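Local coordinates for protein 16S rRNA (guanine(1405)-N(7))-methyltransferase (Klebsiella pneumoniae, PDB 6PI9) that probably methylates N7 of guanine 1405 in 16S rRNA, using S-adenosyl-L-methionine as methyl donor, and so confers resistance to various aminoglycosides, at residues N151-A154 with R155-W159; P41-A44 with E45-A48. All coordinates share one frame; numbering follows the deposited sequence. Where two conformers were deposited one is given.

Contact 1: residues N151-A154 with R155-W159; sequences NETA and RARGW
Asn151 O accepts the backbone N of Arg155 at 3.0 Å, Glu152 O that of Ala156 and Thr153 O that of Arg157, three i to i+4 bonds that carry the helix to its last turn, where Ala154 O receives Trp159 N at 3.0 Å, five residues on. With the weak bond from Gly158 N to Arg155 O inside it, this closes a Schellman motif. Gly158, with phi 78°, takes a backbone conformation that glycine adopts most easily, and the chain turns there so that Trp159 folds back over the helix. The CB atoms of Ala154 and Trp159 meet at 4.0 Å, the apolar contact of the motif, and CE3 of the indole lies 3.8 Å from Ala154 CA, a closeness that the small methyl side chain allows. Arg157 CB sits 3.4 Å above one face of the Trp159 ring, offset toward its rim. The Arg157 chain, bent at both chi2 and chi3, carries its guanidinium away to a cation-pi contact with Trp75 and a hydrogen bond to Asn76. In one of its two conformers, Arg155 reaches back toward Asn151 CB, a tentative contact. The Asn151 amide itself is engaged by Ala163 N through OD1. Helix 144-157 is the crossover of the beta-alpha-beta unit between strands 137-141 and 162-165 in this Rossmann-like methyltransferase: Asn151 and Ala154 touch Arg162 on the second strand, while Thr153 and Trp159 pack on helix 63-75, to which Glu152 is also tied by a salt bridge with Arg69.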
loop_
_atom_site.group_PDB
_atom_site.type_symbol
_atom_site.label_atom_id
_atom_site.label_comp_id
_atom_site.label_asym_id
_atom_site.label_seq_id
_atom_site.Cartn_x
_atom_site.Cartn_y
_atom_site.Cartn_z
ATOM N N ASN A 151 3.596 -3.144 -24.026
ATOM C CA ASN A 151 4.020 -3.138 -25.428
ATOM C C ASN A 151 4.018 -4.540 -26.024
ATOM O O ASN A 151 3.609 -4.738 -27.180
ATOM C CB ASN A 151 5.419 -2.514 -25.555
ATOM C CG ASN A 151 5.383 -1.016 -25.447
ATOM O OD1 ASN A 151 4.454 -0.409 -25.957
ATOM N ND2 ASN A 151 6.378 -0.407 -24.777
ATOM N N GLU A 152 4.510 -5.523 -25.273
ATOM C CA GLU A 152 4.538 -6.896 -25.771
ATOM C C GLU A 152 3.131 -7.427 -26.016
ATOM O O GLU A 152 2.852 -8.043 -27.053
ATOM C CB GLU A 152 5.265 -7.786 -24.769
ATOM C CG GLU A 152 6.742 -7.478 -24.665
ATOM C CD GLU A 152 7.479 -8.469 -23.784
ATOM O OE1 GLU A 152 7.160 -9.690 -23.869
ATOM O OE2 GLU A 152 8.377 -8.028 -23.023
ATOM N N THR A 153 2.231 -7.217 -25.057
ATOM C CA THR A 153 0.875 -7.727 -25.213
ATOM C C THR A 153 0.186 -7.052 -26.388
ATOM O O THR A 153 -0.485 -7.706 -27.194
ATOM C CB THR A 153 0.092 -7.503 -23.914
ATOM O OG1 THR A 153 0.787 -8.149 -22.839
ATOM C CG2 THR A 153 -1.357 -8.033 -24.025
ATOM N N ALA A 154 0.349 -5.731 -26.502
ATOM C CA ALA A 154 -0.309 -4.982 -27.570
ATOM C C ALA A 154 0.159 -5.431 -28.950
ATOM O O ALA A 154 -0.663 -5.643 -29.845
ATOM C CB ALA A 154 -0.072 -3.486 -27.380
ATOM N N ARG A 155 1.480 -5.563 -29.159
ATOM C CA ARG A 155 1.957 -6.007 -30.464
ATOM C C ARG A 155 1.470 -7.416 -30.797
ATOM O O ARG A 155 1.169 -7.705 -31.963
ATOM C CB ARG A 155 3.487 -5.938 -30.530
ATOM C CG ARG A 155 4.074 -4.531 -30.450
ATOM C CD ARG A 155 5.548 -4.596 -30.828
ATOM N NE ARG A 155 6.335 -3.518 -30.229
ATOM C CZ ARG A 155 6.866 -3.576 -29.006
ATOM N NH1 ARG A 155 6.634 -4.616 -28.212
ATOM N NH2 ARG A 155 7.577 -2.571 -28.548
ATOM N N ALA A 156 1.373 -8.297 -29.794
ATOM C CA ALA A 156 0.876 -9.653 -30.026
ATOM C C ALA A 156 -0.616 -9.690 -30.336
ATOM O O ALA A 156 -1.074 -10.623 -31.005
ATOM C CB ALA A 156 1.155 -10.539 -28.809
ATOM N N ARG A 157 -1.387 -8.721 -29.851
ATOM C CA ARG A 157 -2.826 -8.705 -30.075
ATOM C C ARG A 157 -3.212 -7.837 -31.265
ATOM O O ARG A 157 -4.395 -7.804 -31.632
ATOM C CB ARG A 157 -3.560 -8.217 -28.814
ATOM C CG ARG A 157 -3.403 -9.102 -27.577
ATOM C CD ARG A 157 -4.146 -10.398 -27.714
ATOM N NE ARG A 157 -5.593 -10.209 -27.783
ATOM C CZ ARG A 157 -6.424 -11.165 -28.196
ATOM N NH1 ARG A 157 -5.929 -12.340 -28.585
ATOM N NH2 ARG A 157 -7.731 -10.943 -28.258
ATOM N N GLY A 158 -2.250 -7.138 -31.875
ATOM C CA GLY A 158 -2.545 -6.247 -32.984
ATOM C C GLY A 158 -3.147 -4.916 -32.597
ATOM O O GLY A 158 -3.784 -4.270 -33.436
ATOM N N TRP A 159 -2.967 -4.485 -31.345
ATOM C CA TRP A 159 -3.465 -3.195 -30.875
ATOM C C TRP A 159 -2.537 -2.061 -31.309
ATOM O O TRP A 159 -1.335 -2.255 -31.531
ATOM C CB TRP A 159 -3.592 -3.183 -29.350
ATOM C CG TRP A 159 -4.489 -4.260 -28.800
ATOM C CD1 TRP A 159 -5.421 -5.009 -29.503
ATOM C CD2 TRP A 159 -4.556 -4.711 -27.443
ATOM N NE1 TRP A 159 -6.054 -5.883 -28.653
ATOM C CE2 TRP A 159 -5.547 -5.724 -27.387
ATOM C CE3 TRP A 159 -3.876 -4.363 -26.270
ATOM C CZ2 TRP A 159 -5.878 -6.384 -26.193
ATOM C CZ3 TRP A 159 -4.214 -5.009 -25.086
ATOM C CH2 TRP A 159 -5.200 -6.016 -25.059
#

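Contact 2: residues P41-A44 with E45-A48; sequences PKDA and EKAA
Ala48 N binds Ala44 O at 2.8 Å, and Glu45 N binds Pro41 O at 2.9 Å; with Lys46 N on Lys42 O and Ala47 N on Asp43 O they form four successive i to i+4 bonds. Opposite charges may add a weak attraction: Asp43 OD1 lies 4.2 Å from Lys46 NZ, beyond salt-bridge range, as the two side chains cross at a slant. The Lys46 chain is extended beyond CG, and its CG passes 3.3 Å from Lys42 O. These are the first two turns of helix 41-57, and Pro41 opens it; proline fits well in a first turn because its ring occupies a backbone nitrogen that needs no helical acceptor. In Glu45, CG anti to the backbone N (chi1 177°) and an extended chain beyond it carry the carboxylate alongside Lys42, where OE1 comes 3.9 Å from Lys42 CG. Glu45 OE2 forms a salt bridge with Arg49 one turn on. The alanines suit close helix packing: Ala44 meets Phe31 and Ala48 meets Val30 and Leu34, all on helix 24-34, and Ala48 also reaches Leu13 of helix 4-14. Tyr38, in a loop, touches the side chains of Asp43 and Ala47, and Lys46 packs on Ala84 of the second subunit.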
loop_
_atom_site.group_PDB
_atom_site.type_symbol
_atom_site.label_atom_id
_atom_site.label_comp_id
_atom_site.label_asym_id
_atom_site.label_seq_id
_atom_site.Cartn_x
_atom_site.Cartn_y
_atom_site.Cartn_z
ATOM N N PRO A 41 24.300 8.492 4.665
ATOM C CA PRO A 41 23.673 8.209 3.367
ATOM C C PRO A 41 22.941 6.870 3.351
ATOM O O PRO A 41 21.995 6.702 2.576
ATOM C CB PRO A 41 24.859 8.256 2.399
ATOM C CG PRO A 41 26.105 8.005 3.238
ATOM C CD PRO A 41 25.765 8.687 4.556
ATOM N N LYS A 42 23.342 5.912 4.197
ATOM C CA LYS A 42 22.591 4.661 4.287
ATOM C C LYS A 42 21.179 4.880 4.834
ATOM O O LYS A 42 20.273 4.109 4.507
ATOM C CB LYS A 42 23.331 3.659 5.160
ATOM C CG LYS A 42 24.366 2.854 4.403
ATOM C CD LYS A 42 25.122 1.909 5.360
ATOM C CE LYS A 42 26.024 0.966 4.554
ATOM N NZ LYS A 42 26.828 0.033 5.448
ATOM N N ASP A 43 20.974 5.904 5.664
ATOM C CA ASP A 43 19.600 6.270 6.064
ATOM C C ASP A 43 18.832 6.920 4.903
ATOM O O ASP A 43 17.638 6.663 4.703
ATOM C CB ASP A 43 19.646 7.221 7.258
ATOM C CG ASP A 43 19.885 6.524 8.546
ATOM O OD1 ASP A 43 19.834 5.264 8.573
ATOM O OD2 ASP A 43 20.130 7.247 9.556
ATOM N N ALA A 44 19.513 7.730 4.076
ATOM C CA ALA A 44 18.849 8.264 2.889
ATOM C C ALA A 44 18.448 7.144 1.936
ATOM O O ALA A 44 17.390 7.215 1.281
ATOM C CB ALA A 44 19.778 9.239 2.146
ATOM N N GLU A 45 19.302 6.115 1.840
ATOM C CA GLU A 45 19.017 4.937 1.018
ATOM C C GLU A 45 17.767 4.215 1.529
ATOM O O GLU A 45 16.897 3.835 0.750
ATOM C CB GLU A 45 20.255 4.008 1.047
ATOM C CG GLU A 45 20.106 2.670 0.282
ATOM C CD GLU A 45 21.230 1.681 0.634
ATOM O OE1 GLU A 45 22.280 2.110 1.164
ATOM O OE2 GLU A 45 21.066 0.465 0.389
ATOM N N LYS A 46 17.715 3.918 2.831
ATOM C CA LYS A 46 16.514 3.286 3.366
ATOM C C LYS A 46 15.282 4.161 3.121
ATOM O O LYS A 46 14.208 3.657 2.738
ATOM C CB LYS A 46 16.669 3.023 4.874
ATOM C CG LYS A 46 17.810 2.072 5.240
ATOM C CD LYS A 46 18.126 2.001 6.789
ATOM C CE LYS A 46 19.373 1.127 7.004
ATOM N NZ LYS A 46 19.950 1.107 8.396
ATOM N N ALA A 47 15.410 5.477 3.340
ATOM C CA ALA A 47 14.257 6.364 3.095
ATOM C C ALA A 47 13.850 6.332 1.629
ATOM O O ALA A 47 12.657 6.394 1.296
ATOM C CB ALA A 47 14.575 7.800 3.526
ATOM N N ALA A 48 14.816 6.223 0.730
ATOM C CA ALA A 48 14.479 6.218 -0.693
ATOM C C ALA A 48 13.824 4.908 -1.071
ATOM O O ALA A 48 12.901 4.871 -1.892
ATOM C CB ALA A 48 15.745 6.415 -1.538
#

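In the fold
Contacts 1 and 2 lie at opposite kinds of helix end: 151-159 closes helix 144-157, whereas 41-48 opens helix 41-57. They share no element, their centres about 39 Å apart and their nearest atoms about 24 Å. Both are partly buried. Contact 1 belongs to the Rossmann-like part, beside the outermost parallel strand, and its chemistry is aromatic and guanidinium-rich, with a glycine turn. Contact 2 lies in the N-terminal helical region, where alanines allow close approach to helices 4-14 and 24-34; Lys42 is exposed, Glu45 lies against helix 4-14 and Lys46 meets the second subunit, which contact 1 does not touch. Each lies about 14 Å from bound S-adenosyl-L-homocysteine at its nearest side chain.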